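Local coordinates for protein Ves (Pseudomonas fluorescens, PDB 5FCC) that is of unconfirmed function but, as a two-domain cupin protein of the HutD family, probably takes part in controlling histidine utilisation, at residues A[30-35]-A[51-56]; A[152-157]-A[182-187]; A[65-70]-A[118-123]; A[79-84]-A[103-108]; A[146-151]-A[162-167]. All coordinates share one frame; numbering follows the deposited sequence.

Contact 1: residues A[30-35]-A[51-56]; sequences STEEIT and IADIGE
Ser-30 to Glu-32 and Ile-51 to Asp-53 run antiparallel, their strand directions 165° apart. Four backbone hydrogen bonds join them, in two pairs. Ser-30 N gives to Asp-53 O at 3.0 Å, and Asp-53 N returns to Ser-30 O. Glu-32 N gives to Ile-51 O at 2.7 Å, and Ile-51 N returns to Glu-32 O. Between them lies the non-hydrogen-bonded pair Thr-31 and Ala-52.

The polar meeting is between two acids that sit diagonally on one face. With CG beside the backbone N (chi1 -56°) and the chain extended beyond it, Glu-32 reaches along this face to Asp-53. Its OE2 comes within 2.9 Å of Asp-53 OD1, with the carboxylate planes turned 51° apart. Arg-114 and Arg-21 each make a salt bridge to Glu-32 OE2, and Asp-53 has weaker, long ion pairs with both. The two arginines probably offset the charge of the acid pair. A glutamine in place of Glu-32 would probably leave Arg-114 and Arg-21 short of a counter-charge. Ser-30 OG sits 3.3 Å from Asp-53 CB.

The apolar contact is Ile-34 CD1 against Ile-51 CG1, at 3.9 Å.

Beyond Glu-32 the pairing slips. Ile-34 and Thr-35 both face Leu-49, which is a classic beta bulge. The whole is a bulged beta hairpin, made of strands 29-36 and 47-54, within a cupin beta-sheet.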
# COMPACT_ATOMS: atom_id res chain seq x y z
N SER A 30 -12.63 4.82 -1.27
CA SER A 30 -11.37 4.18 -1.60
C SER A 30 -10.22 5.04 -1.09
O SER A 30 -10.39 6.21 -0.77
CB SER A 30 -11.25 3.97 -3.11
OG SER A 30 -11.39 5.21 -3.77
N THR A 31 -9.04 4.43 -1.03
CA THR A 31 -7.84 5.11 -0.61
C THR A 31 -6.78 4.86 -1.65
O THR A 31 -6.54 3.71 -2.04
CB THR A 31 -7.37 4.65 0.77
OG1 THR A 31 -8.39 4.95 1.73
CG2 THR A 31 -6.07 5.35 1.18
N GLU A 32 -6.20 5.93 -2.16
CA GLU A 32 -5.02 5.84 -3.00
C GLU A 32 -3.78 6.03 -2.13
O GLU A 32 -3.61 7.08 -1.50
CB GLU A 32 -5.03 6.87 -4.12
CG GLU A 32 -6.26 6.79 -4.98
CD GLU A 32 -6.41 8.02 -5.84
OE1 GLU A 32 -5.54 8.29 -6.70
OE2 GLU A 32 -7.41 8.73 -5.61
N GLU A 33 -2.93 5.00 -2.12
CA GLU A 33 -1.66 5.07 -1.42
C GLU A 33 -0.74 6.01 -2.17
O GLU A 33 -0.65 5.94 -3.40
CB GLU A 33 -1.03 3.68 -1.33
CG GLU A 33 0.38 3.70 -0.80
CD GLU A 33 0.39 3.77 0.72
OE1 GLU A 33 -0.71 3.70 1.34
OE2 GLU A 33 1.50 3.86 1.28
N ILE A 34 -0.10 6.92 -1.45
CA ILE A 34 0.93 7.75 -2.05
C ILE A 34 2.27 7.18 -1.63
O ILE A 34 3.09 6.79 -2.46
CB ILE A 34 0.80 9.22 -1.64
CG1 ILE A 34 -0.54 9.82 -2.10
CG2 ILE A 34 1.98 9.99 -2.16
CD1 ILE A 34 -0.69 11.35 -1.75
N THR A 35 2.51 7.17 -0.33
CA THR A 35 3.79 6.69 0.18
C THR A 35 3.66 6.59 1.70
O THR A 35 2.81 7.25 2.30
CB THR A 35 4.95 7.61 -0.24
OG1 THR A 35 6.20 7.12 0.25
CG2 THR A 35 4.76 9.02 0.32
N ILE A 51 -4.49 9.65 -0.56
CA ILE A 51 -5.69 10.38 -0.97
C ILE A 51 -6.87 9.48 -0.70
O ILE A 51 -6.92 8.34 -1.18
CB ILE A 51 -5.65 10.78 -2.43
CG1 ILE A 51 -4.44 11.68 -2.68
CG2 ILE A 51 -6.97 11.48 -2.81
CD1 ILE A 51 -4.18 11.80 -4.17
N ALA A 52 -7.81 9.96 0.11
CA ALA A 52 -9.03 9.22 0.37
C ALA A 52 -10.12 9.79 -0.53
O ALA A 52 -10.29 11.02 -0.62
CB ALA A 52 -9.43 9.25 1.84
N ASP A 53 -10.76 8.91 -1.28
CA ASP A 53 -11.99 9.21 -2.01
C ASP A 53 -13.16 8.85 -1.12
O ASP A 53 -13.32 7.68 -0.74
CB ASP A 53 -12.05 8.41 -3.31
CG ASP A 53 -11.10 8.92 -4.39
OD1 ASP A 53 -9.87 9.03 -4.14
OD2 ASP A 53 -11.59 9.21 -5.50
N ILE A 54 -13.98 9.83 -0.76
CA ILE A 54 -15.14 9.60 0.10
C ILE A 54 -16.38 9.71 -0.78
O ILE A 54 -16.73 10.80 -1.25
CB ILE A 54 -15.18 10.59 1.27
CG1 ILE A 54 -13.78 10.75 1.84
CG2 ILE A 54 -16.13 10.10 2.35
CD1 ILE A 54 -13.76 11.32 3.21
N GLY A 55 -17.04 8.57 -1.00
CA GLY A 55 -18.18 8.53 -1.90
C GLY A 55 -19.51 8.55 -1.17
O GLY A 55 -20.55 8.80 -1.78
N GLU A 56 -19.49 8.27 0.13
CA GLU A 56 -20.68 8.27 0.96
C GLU A 56 -20.32 8.82 2.32
O GLU A 56 -19.20 8.62 2.82
CB GLU A 56 -21.26 6.86 1.15
CG GLU A 56 -21.80 6.19 -0.12
CD GLU A 56 -21.94 4.67 0.03
OE1 GLU A 56 -21.60 4.13 1.10
OE2 GLU A 56 -22.39 4.02 -0.95

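Contact 2: residues A[152-157]-A[182-187]; sequences DEVKVL and GRCCLI
Val-154 meets Gly-182, Arg-183 and Cys-184 through its two methyl groups. The apolar contact is carried by this one side chain. CG2 touches the backbone, 3.4 Å from Arg-183 O and 3.9 Å from Gly-182 C. It also lies 4.1 Å from Cys-184 CB. CG1 stands anti to the backbone N of Val-154 (chi1 168°) and reaches Cys-184 SG at 4.1 Å. Both methyls thus face Cys-184 CB, and CG1 also meets the sulfur. Cutting the side chain back to alanine is likely to open a gap over Cys-184 and leave the Arg-183 carbonyl without its methyl cover.

The backbone contact is at Gly-182, whose CA is 4.2 Å from Glu-153 O. Its phi is positive, at 103°. A beta carbon would run into Glu-153 O and into the carbonyl of the preceding residue, so this position calls for glycine.

No hydrogen bond joins the two segments. The charged groups pair within one of them instead: Lys-155 NZ and Glu-153 OE2 form a salt bridge at 3.5 Å.

Each segment is held by backbone bonds to other parts of the chain. Val-154 bonds to Leu-161, and Lys-155 to Thr-181. Gly-182 bonds likewise to Gly-134, Arg-183 to Val-150 and Cys-184 to Val-132. The contact thus lies where the four-stranded sheet containing 154-156 and 176-181 meets the start of 184-191, a strand of the five-stranded sheet between 144-149 and 125-132.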
# COMPACT_ATOMS: atom_id res chain seq x y z
N ASP A 152 -1.15 22.02 -11.61
CA ASP A 152 -0.63 21.33 -12.78
C ASP A 152 0.89 21.35 -12.83
O ASP A 152 1.49 20.45 -13.42
CB ASP A 152 -1.22 21.92 -14.06
CG ASP A 152 -2.66 21.49 -14.28
OD1 ASP A 152 -3.03 20.38 -13.81
OD2 ASP A 152 -3.43 22.25 -14.91
N GLU A 153 1.52 22.34 -12.21
CA GLU A 153 2.98 22.30 -12.12
C GLU A 153 3.43 22.86 -10.78
O GLU A 153 3.18 24.02 -10.47
CB GLU A 153 3.60 23.09 -13.26
CG GLU A 153 5.12 23.09 -13.21
CD GLU A 153 5.71 24.01 -14.27
OE1 GLU A 153 5.71 23.62 -15.46
OE2 GLU A 153 6.14 25.13 -13.91
N VAL A 154 4.12 22.03 -10.01
CA VAL A 154 4.84 22.49 -8.84
C VAL A 154 6.31 22.16 -9.05
O VAL A 154 6.67 20.99 -9.19
CB VAL A 154 4.29 21.84 -7.56
CG1 VAL A 154 5.23 22.09 -6.40
CG2 VAL A 154 2.89 22.38 -7.30
N LYS A 155 7.14 23.19 -9.09
CA LYS A 155 8.58 23.04 -9.28
C LYS A 155 9.22 22.93 -7.91
O LYS A 155 9.02 23.81 -7.07
CB LYS A 155 9.18 24.22 -10.04
CG LYS A 155 8.66 24.39 -11.47
CD LYS A 155 9.46 25.43 -12.25
CE LYS A 155 9.16 26.86 -11.77
NZ LYS A 155 8.32 27.63 -12.76
N VAL A 156 9.97 21.87 -7.69
CA VAL A 156 10.71 21.74 -6.45
C VAL A 156 11.88 20.81 -6.70
O VAL A 156 11.69 19.71 -7.23
CB VAL A 156 9.82 21.23 -5.29
CG1 VAL A 156 9.09 19.94 -5.70
CG2 VAL A 156 10.65 20.97 -4.04
N LEU A 157 13.08 21.24 -6.28
CA LEU A 157 14.26 20.41 -6.37
C LEU A 157 14.45 19.89 -7.79
O LEU A 157 14.65 18.70 -8.03
CB LEU A 157 14.18 19.25 -5.37
CG LEU A 157 14.28 19.63 -3.90
CD1 LEU A 157 13.61 18.60 -3.05
CD2 LEU A 157 15.75 19.76 -3.53
N GLY A 182 4.26 27.03 -6.69
CA GLY A 182 2.97 26.47 -7.03
C GLY A 182 2.25 25.88 -5.81
O GLY A 182 2.83 25.70 -4.73
N ARG A 183 0.98 25.57 -6.02
CA ARG A 183 0.07 25.22 -4.94
C ARG A 183 0.32 23.77 -4.52
O ARG A 183 0.17 22.85 -5.32
CB ARG A 183 -1.39 25.44 -5.39
CG ARG A 183 -2.48 25.46 -4.28
CD ARG A 183 -2.66 26.82 -3.60
NE ARG A 183 -3.77 26.96 -2.64
CZ ARG A 183 -3.65 27.07 -1.30
NH1 ARG A 183 -2.47 27.03 -0.70
NH2 ARG A 183 -4.74 27.20 -0.55
N CYS A 184 0.73 23.58 -3.26
CA CYS A 184 1.09 22.25 -2.79
C CYS A 184 1.03 22.20 -1.28
O CYS A 184 0.89 23.22 -0.60
CB CYS A 184 2.50 21.86 -3.24
SG CYS A 184 3.80 22.98 -2.62
N CYS A 185 1.17 20.99 -0.76
CA CYS A 185 1.31 20.77 0.67
C CYS A 185 2.74 20.35 0.98
O CYS A 185 3.27 19.42 0.34
CB CYS A 185 0.33 19.70 1.17
SG CYS A 185 0.24 19.61 2.97
N LEU A 186 3.34 21.00 1.96
CA LEU A 186 4.68 20.69 2.44
C LEU A 186 4.54 19.88 3.72
O LEU A 186 3.90 20.34 4.67
CB LEU A 186 5.48 21.96 2.76
CG LEU A 186 5.55 23.04 1.70
CD1 LEU A 186 6.31 24.23 2.23
CD2 LEU A 186 6.25 22.48 0.46
N ILE A 187 5.12 18.69 3.74
CA ILE A 187 5.09 17.82 4.90
C ILE A 187 6.53 17.48 5.26
O ILE A 187 7.35 17.18 4.38
CB ILE A 187 4.27 16.54 4.64
CG1 ILE A 187 2.83 16.93 4.26
CG2 ILE A 187 4.30 15.60 5.85
CD1 ILE A 187 1.89 15.82 4.16

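Contact 3: residues A[65-70]-A[118-123]; sequences GYQRVI and LIYSPE. With NA (sodium ion), chain G; EDO (1,2-ethanediol), chain C.
Gln-67 and Val-69 pair with Tyr-120 and Leu-118 as neighbouring antiparallel strands of the six-stranded sheet, part of a cupin beta-barrel. Four backbone hydrogen bonds hold them, among them Gln-67 N to Tyr-120 O at 2.6 Å.

The tight part lies on both faces. On one, Gln-67 CB rests over a face of the Tyr-120 ring, 3.9 Å from its centroid, as a CH-pi contact. Gln-67 CG, anti to the backbone N (chi1 175°), lies 3.3 Å from Tyr-120 OH. The bend at chi2 (70°) then turns the amide, and NE2 bonds Arg-68 O. On the other face, Ile-119 CD1 lies 3.6 Å from Tyr-66 CB and 3.8 Å from Arg-68 CG. Arg-68 has a buried polar site: a water joins its NE to Leu-118 O, and at the guanidinium edge NH2 bonds O1 of a 1,2-ethanediol, probably left from crystallisation and also held by Asn-117 and Asp-115.

The looser end is wet. Two waters connect Gly-65 O with Ser-121 OG, and one of them also takes the N-H of Glu-123.

A sodium ion sits at the end of the Tyr-66 ring. Four waters and Glu-43 O bind it, and Tyr-66 OH completes the six ligands at 2.4 Å.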
# COMPACT_ATOMS: atom_id res chain seq x y z
N GLY A 65 -3.16 6.02 18.85
CA GLY A 65 -1.77 6.42 18.86
C GLY A 65 -1.29 7.09 17.58
O GLY A 65 -0.08 7.26 17.42
N TYR A 66 -2.18 7.46 16.66
CA TYR A 66 -1.81 8.19 15.46
C TYR A 66 -2.52 9.53 15.41
O TYR A 66 -3.69 9.64 15.79
CB TYR A 66 -2.16 7.39 14.19
CG TYR A 66 -1.18 6.26 13.99
CD1 TYR A 66 -1.34 5.08 14.71
CD2 TYR A 66 -0.09 6.40 13.15
CE1 TYR A 66 -0.43 4.05 14.59
CE2 TYR A 66 0.83 5.36 13.01
CZ TYR A 66 0.65 4.19 13.74
OH TYR A 66 1.55 3.17 13.62
N GLN A 67 -1.82 10.52 14.88
CA GLN A 67 -2.36 11.85 14.65
C GLN A 67 -2.70 12.00 13.17
O GLN A 67 -1.90 11.64 12.31
CB GLN A 67 -1.34 12.90 15.08
CG GLN A 67 -1.76 14.34 14.77
CD GLN A 67 -2.93 14.79 15.64
OE1 GLN A 67 -2.89 14.60 16.84
NE2 GLN A 67 -3.98 15.33 15.03
N ARG A 68 -3.88 12.52 12.88
CA ARG A 68 -4.28 12.71 11.49
C ARG A 68 -4.41 14.18 11.14
O ARG A 68 -4.79 15.01 11.97
CB ARG A 68 -5.59 11.98 11.21
CG ARG A 68 -5.52 10.49 11.60
CD ARG A 68 -6.77 9.76 11.20
NE ARG A 68 -6.97 9.79 9.75
CZ ARG A 68 -7.99 9.20 9.12
NH1 ARG A 68 -8.91 8.55 9.81
NH2 ARG A 68 -8.09 9.28 7.79
N VAL A 69 -4.08 14.50 9.89
CA VAL A 69 -4.32 15.81 9.33
C VAL A 69 -4.87 15.56 7.94
O VAL A 69 -4.17 15.02 7.08
CB VAL A 69 -3.06 16.67 9.26
CG1 VAL A 69 -3.43 18.05 8.77
CG2 VAL A 69 -2.40 16.73 10.63
N ILE A 70 -6.12 15.93 7.72
CA ILE A 70 -6.74 15.71 6.43
C ILE A 70 -7.15 17.04 5.84
O ILE A 70 -7.42 18.02 6.54
CB ILE A 70 -7.94 14.75 6.55
CG1 ILE A 70 -9.05 15.43 7.35
CG2 ILE A 70 -7.48 13.49 7.26
CD1 ILE A 70 -10.40 14.72 7.28
N LEU A 118 -2.73 12.91 5.80
CA LEU A 118 -1.50 12.64 6.53
C LEU A 118 -1.89 11.93 7.81
O LEU A 118 -2.85 12.34 8.48
CB LEU A 118 -0.72 13.90 6.88
CG LEU A 118 0.36 13.70 7.94
CD1 LEU A 118 1.49 12.73 7.44
CD2 LEU A 118 0.91 15.05 8.38
N ILE A 119 -1.16 10.89 8.15
CA ILE A 119 -1.28 10.24 9.44
C ILE A 119 0.12 9.98 9.94
O ILE A 119 1.00 9.62 9.15
CB ILE A 119 -2.13 8.95 9.36
CG1 ILE A 119 -2.37 8.38 10.76
CG2 ILE A 119 -1.48 7.89 8.43
CD1 ILE A 119 -3.46 7.34 10.84
N TYR A 120 0.35 10.19 11.24
CA TYR A 120 1.65 9.81 11.77
C TYR A 120 1.51 9.47 13.24
O TYR A 120 0.54 9.85 13.92
CB TYR A 120 2.70 10.91 11.57
CG TYR A 120 2.37 12.13 12.40
CD1 TYR A 120 1.44 13.06 11.96
CD2 TYR A 120 2.94 12.31 13.66
CE1 TYR A 120 1.10 14.16 12.75
CE2 TYR A 120 2.61 13.40 14.44
CZ TYR A 120 1.70 14.32 13.97
OH TYR A 120 1.39 15.39 14.77
N SER A 121 2.49 8.73 13.72
CA SER A 121 2.57 8.33 15.11
C SER A 121 3.33 9.42 15.84
O SER A 121 4.52 9.60 15.58
CB SER A 121 3.30 6.99 15.23
OG SER A 121 3.70 6.78 16.57
N PRO A 122 2.69 10.18 16.75
CA PRO A 122 3.46 11.21 17.48
C PRO A 122 4.58 10.63 18.31
O PRO A 122 5.62 11.28 18.50
CB PRO A 122 2.39 11.90 18.35
CG PRO A 122 1.10 11.70 17.63
CD PRO A 122 1.24 10.29 16.99
N GLU A 123 4.43 9.39 18.78
CA GLU A 123 5.51 8.78 19.55
C GLU A 123 6.73 8.53 18.69
O GLU A 123 7.86 8.60 19.17
CB GLU A 123 5.01 7.48 20.18
CG GLU A 123 5.91 6.93 21.26
CD GLU A 123 5.92 5.42 21.28
OE1 GLU A 123 7.01 4.85 21.03
OE2 GLU A 123 4.85 4.82 21.53
NA NA G . 0.91 0.83 13.86
C1 EDO C . -11.10 9.86 5.26
O1 EDO C . -9.91 9.07 5.22
C2 EDO C . -10.73 11.29 5.67
O2 EDO C . -9.80 11.81 4.72
O HOH W 1 2.08 7.92 19.15
O HOH W 2 2.13 4.98 17.48
O HOH W 3 -5.12 10.99 7.95
O HOH W 4 -1.52 1.04 14.15
O HOH W 5 -0.30 -1.26 13.16
O HOH W 6 0.54 1.52 11.49
O HOH W 7 1.21 0.97 16.17

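Contact 4: residues A[79-84]-A[103-108]; sequences VLTVDG and QVSCRL
Leu-80 sets CG beside its backbone N (chi1 -70°). With chi2 near 180° CD1 runs on extended, and the other branch, CD2, turns against Cys-106 CB. The 3.5 Å between Leu-80 CD2 and Cys-106 CB is tight. Cys-106 turns SG between its own N and carbonyl carbon (chi1 75°), clear of the leucine methyl. The same CD2 lies 4.1 Å from Val-104 CG1. Val-82 and Val-104 follow side by side, pointing the same way, with Val-82 CG1 4.2 Å from Val-104 CG2. Phe-60, Phe-96 and Phe-98 pack against these apolar side chains.

The two strands are antiparallel neighbours in a four-stranded sheet that belongs to one cupin domain. Val-79 and Arg-107 form one hydrogen-bonded pair, and Thr-81 and Ser-105 form the next. Thr-81 N to Ser-105 O measures 2.7 Å and is nearly straight.

The opposite face carries more polar groups. Thr-81 CB touches Ser-105 OG at 3.7 Å, while Thr-81 OG1 bonds Gln-87. The Arg-107 chain bends at chi3 and passes NH2 near Val-79 CG1.

At the end of the strands, Asp-83 N gives to Gln-103 O at 2.6 Å. Asp-83 OD1 reaches back and takes a weak bond from Gln-103 N at 3.0 Å.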
# COMPACT_ATOMS: atom_id res chain seq x y z
N VAL A 79 -18.65 17.90 6.00
CA VAL A 79 -18.82 18.22 7.41
C VAL A 79 -18.34 17.04 8.22
O VAL A 79 -18.69 15.90 7.92
CB VAL A 79 -20.29 18.56 7.72
CG1 VAL A 79 -20.52 18.66 9.20
CG2 VAL A 79 -20.68 19.84 7.01
N LEU A 80 -17.54 17.31 9.24
CA LEU A 80 -17.09 16.26 10.12
C LEU A 80 -17.79 16.41 11.45
O LEU A 80 -18.13 17.52 11.87
CB LEU A 80 -15.59 16.31 10.33
CG LEU A 80 -14.61 15.95 9.23
CD1 LEU A 80 -13.22 15.97 9.82
CD2 LEU A 80 -14.91 14.58 8.68
N THR A 81 -18.00 15.28 12.10
CA THR A 81 -18.37 15.24 13.51
C THR A 81 -17.28 14.48 14.21
O THR A 81 -16.99 13.33 13.84
CB THR A 81 -19.72 14.55 13.71
OG1 THR A 81 -20.68 15.14 12.83
CG2 THR A 81 -20.17 14.71 15.16
N VAL A 82 -16.65 15.10 15.20
CA VAL A 82 -15.47 14.55 15.84
C VAL A 82 -15.86 14.22 17.26
O VAL A 82 -16.08 15.12 18.08
CB VAL A 82 -14.27 15.51 15.79
CG1 VAL A 82 -13.09 14.95 16.58
CG2 VAL A 82 -13.86 15.75 14.35
N ASP A 83 -15.91 12.92 17.56
CA ASP A 83 -16.54 12.39 18.77
C ASP A 83 -18.02 12.80 18.66
O ASP A 83 -18.60 12.72 17.57
CB ASP A 83 -15.77 12.86 20.00
CG ASP A 83 -14.33 12.28 20.05
OD1 ASP A 83 -14.13 11.14 19.58
OD2 ASP A 83 -13.41 12.96 20.55
N GLY A 84 -18.67 13.22 19.74
CA GLY A 84 -20.00 13.74 19.57
C GLY A 84 -20.04 15.24 19.41
O GLY A 84 -21.13 15.83 19.34
N GLN A 103 -13.57 9.01 17.55
CA GLN A 103 -14.58 8.56 16.60
C GLN A 103 -14.95 9.74 15.72
O GLN A 103 -15.27 10.83 16.21
CB GLN A 103 -15.81 7.97 17.32
CG GLN A 103 -16.71 8.99 18.01
CD GLN A 103 -18.14 8.50 18.26
OE1 GLN A 103 -18.81 8.01 17.35
NE2 GLN A 103 -18.61 8.66 19.50
N VAL A 104 -14.85 9.55 14.42
CA VAL A 104 -15.05 10.63 13.47
C VAL A 104 -15.95 10.11 12.37
O VAL A 104 -15.74 9.02 11.84
CB VAL A 104 -13.73 11.14 12.89
CG1 VAL A 104 -13.99 12.23 11.85
CG2 VAL A 104 -12.82 11.65 14.01
N SER A 105 -16.95 10.91 12.03
CA SER A 105 -17.81 10.63 10.90
C SER A 105 -17.90 11.89 10.06
O SER A 105 -17.74 13.01 10.57
CB SER A 105 -19.22 10.17 11.34
OG SER A 105 -19.79 11.09 12.27
N CYS A 106 -18.11 11.69 8.78
CA CYS A 106 -18.25 12.78 7.84
C CYS A 106 -19.62 12.71 7.20
O CYS A 106 -20.15 11.62 6.94
CB CYS A 106 -17.16 12.75 6.77
SG CYS A 106 -17.39 11.52 5.53
N ARG A 107 -20.18 13.87 6.96
CA ARG A 107 -21.41 14.01 6.22
C ARG A 107 -21.07 14.75 4.94
O ARG A 107 -20.69 15.92 5.00
CB ARG A 107 -22.45 14.75 7.05
CG ARG A 107 -23.86 14.63 6.54
CD ARG A 107 -24.86 15.04 7.61
NE ARG A 107 -24.51 16.30 8.26
CZ ARG A 107 -24.85 17.49 7.78
NH1 ARG A 107 -25.51 17.57 6.63
NH2 ARG A 107 -24.50 18.59 8.43
N LEU A 108 -21.14 14.06 3.81
CA LEU A 108 -21.08 14.77 2.54
C LEU A 108 -22.29 15.67 2.42
O LEU A 108 -23.40 15.30 2.83
CB LEU A 108 -21.03 13.80 1.36
CG LEU A 108 -20.04 12.63 1.51
CD1 LEU A 108 -20.03 11.77 0.27
CD2 LEU A 108 -18.64 13.16 1.81

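Contact 5: residues A[146-151]-A[162-167]; sequences LVFSVA and GHHDCL
Gly-162 places its carbonyl O 3.1 Å from Ser-149 OG. It also opens a type II beta turn that runs to Asp-165. Its N gives to Asp-165 OD2 at 2.6 Å, and its O takes the N-H of Asp-165. Ser-149 OG meanwhile accepts from Ala-151 N, making an ST turn.

His-163 meets the first segment mainly through its backbone, which lies by Ala-151 O.

His-164 gives its N-H to Ser-149 O at 2.8 Å. The donor stands above the carbonyl plane and the bond is bent, at 131°. The imidazole has CD2 3.7 Å from Phe-148 CZ. The two ring planes, 23° apart, are near parallel but displaced, so the rings barely overlap. With CG anti to the backbone N of Phe-148 (chi1 173°), the phenyl ring comes over to the histidine.

Asp-165 accepts Ser-149 N through its O at 2.9 Å, in an almost straight bond. Its carboxylate also has a salt bridge to Arg-15.

Cys-166 puts CB at the edge of the Phe-148 ring, 4.2 Å from CD1. Its SG touches Leu-146 CD2.

Leu-167 closes the contact as a hydrogen-bonded pair with Val-147.

The strand pairing thus gives way to a turn. Ser-149 and Asp-165 meet several of its backbone groups, and Tyr-19 OH bonds His-164 O. These bonds probably fix the turn and, with it, His-164 against Phe-148.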
# COMPACT_ATOMS: atom_id res chain seq x y z
N LEU A 146 8.13 15.90 2.12
CA LEU A 146 7.19 15.54 1.08
C LEU A 146 6.51 16.79 0.58
O LEU A 146 6.20 17.71 1.35
CB LEU A 146 6.20 14.53 1.58
CG LEU A 146 6.88 13.29 2.13
CD1 LEU A 146 6.44 13.04 3.53
CD2 LEU A 146 6.47 12.13 1.24
N VAL A 147 6.31 16.85 -0.72
CA VAL A 147 5.65 17.97 -1.34
C VAL A 147 4.56 17.36 -2.18
O VAL A 147 4.84 16.61 -3.12
CB VAL A 147 6.60 18.79 -2.19
CG1 VAL A 147 5.88 20.00 -2.78
CG2 VAL A 147 7.78 19.21 -1.38
N PHE A 148 3.31 17.65 -1.84
CA PHE A 148 2.16 17.07 -2.51
C PHE A 148 1.51 18.18 -3.33
O PHE A 148 1.02 19.16 -2.76
CB PHE A 148 1.20 16.45 -1.50
CG PHE A 148 -0.08 16.00 -2.11
CD1 PHE A 148 -0.15 14.82 -2.84
CD2 PHE A 148 -1.22 16.78 -1.99
CE1 PHE A 148 -1.35 14.42 -3.44
CE2 PHE A 148 -2.41 16.37 -2.56
CZ PHE A 148 -2.47 15.19 -3.30
N SER A 149 1.51 18.02 -4.66
CA SER A 149 1.04 19.08 -5.55
C SER A 149 -0.47 19.04 -5.74
O SER A 149 -1.07 17.98 -5.96
CB SER A 149 1.70 18.95 -6.92
OG SER A 149 0.96 19.73 -7.83
N VAL A 150 -1.10 20.21 -5.67
CA VAL A 150 -2.48 20.31 -6.10
C VAL A 150 -2.60 21.25 -7.29
O VAL A 150 -3.63 21.85 -7.50
CB VAL A 150 -3.41 20.74 -4.97
CG1 VAL A 150 -3.54 19.63 -3.93
CG2 VAL A 150 -2.90 22.01 -4.38
N ALA A 151 -1.52 21.37 -8.06
CA ALA A 151 -1.48 22.25 -9.22
C ALA A 151 -0.94 21.47 -10.41
O ALA A 151 -0.33 20.41 -10.26
CB ALA A 151 -0.61 23.49 -8.96
N GLY A 162 3.08 17.27 -11.25
CA GLY A 162 1.76 17.53 -11.77
C GLY A 162 0.71 17.30 -10.71
O GLY A 162 1.01 17.11 -9.53
N HIS A 163 -0.54 17.29 -11.15
CA HIS A 163 -1.70 17.20 -10.28
C HIS A 163 -1.62 15.98 -9.37
O HIS A 163 -1.65 14.83 -9.83
CB HIS A 163 -2.96 17.17 -11.15
CG HIS A 163 -4.24 17.19 -10.38
ND1 HIS A 163 -4.81 18.35 -9.91
CD2 HIS A 163 -5.09 16.18 -10.03
CE1 HIS A 163 -5.94 18.06 -9.29
NE2 HIS A 163 -6.14 16.76 -9.36
N HIS A 164 -1.46 16.22 -8.07
CA HIS A 164 -1.40 15.19 -7.03
C HIS A 164 -0.15 14.34 -7.11
O HIS A 164 -0.06 13.33 -6.39
CB HIS A 164 -2.64 14.30 -7.03
CG HIS A 164 -3.91 15.04 -6.78
ND1 HIS A 164 -5.15 14.45 -6.88
CD2 HIS A 164 -4.14 16.33 -6.41
CE1 HIS A 164 -6.09 15.35 -6.60
NE2 HIS A 164 -5.50 16.50 -6.32
N ASP A 165 0.85 14.73 -7.91
CA ASP A 165 2.16 14.12 -7.77
C ASP A 165 2.75 14.50 -6.42
O ASP A 165 2.42 15.54 -5.84
CB ASP A 165 3.13 14.57 -8.86
CG ASP A 165 2.72 14.08 -10.25
OD1 ASP A 165 1.85 13.19 -10.34
OD2 ASP A 165 3.27 14.63 -11.22
N CYS A 166 3.67 13.67 -5.93
CA CYS A 166 4.22 13.88 -4.61
C CYS A 166 5.71 13.62 -4.65
O CYS A 166 6.13 12.51 -4.98
CB CYS A 166 3.55 12.96 -3.59
SG CYS A 166 4.19 13.22 -1.92
N LEU A 167 6.50 14.64 -4.34
CA LEU A 167 7.93 14.49 -4.17
C LEU A 167 8.21 14.03 -2.75
O LEU A 167 7.51 14.43 -1.82
CB LEU A 167 8.66 15.79 -4.45
CG LEU A 167 10.18 15.66 -4.40
CD1 LEU A 167 10.73 16.53 -5.50
CD2 LEU A 167 10.74 16.08 -3.04

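Contacts 1 and 3 lie in one sheet, joined through the adjacent strands 47-54 and 113-120. Their centres are 16 Å apart. The 1,2-ethanediol that Arg-68 of contact 3 binds also has its O1 3.4 Å from Ala-52 CB of contact 1, so the two contacts may share a cupin pocket. Contact 4 is nested in the chain loop closed by contact 3, and Leu-108 and Cys-106 pack on 51-56. Contacts 2 and 5 have centres 6 Å apart and share the pairing of 144-149 with 184-191. Ile-34 and Ile-51 of contact 1 touch Phe-148 of contact 5. Contacts 2 and 4 are farthest apart, at 30 Å between centres.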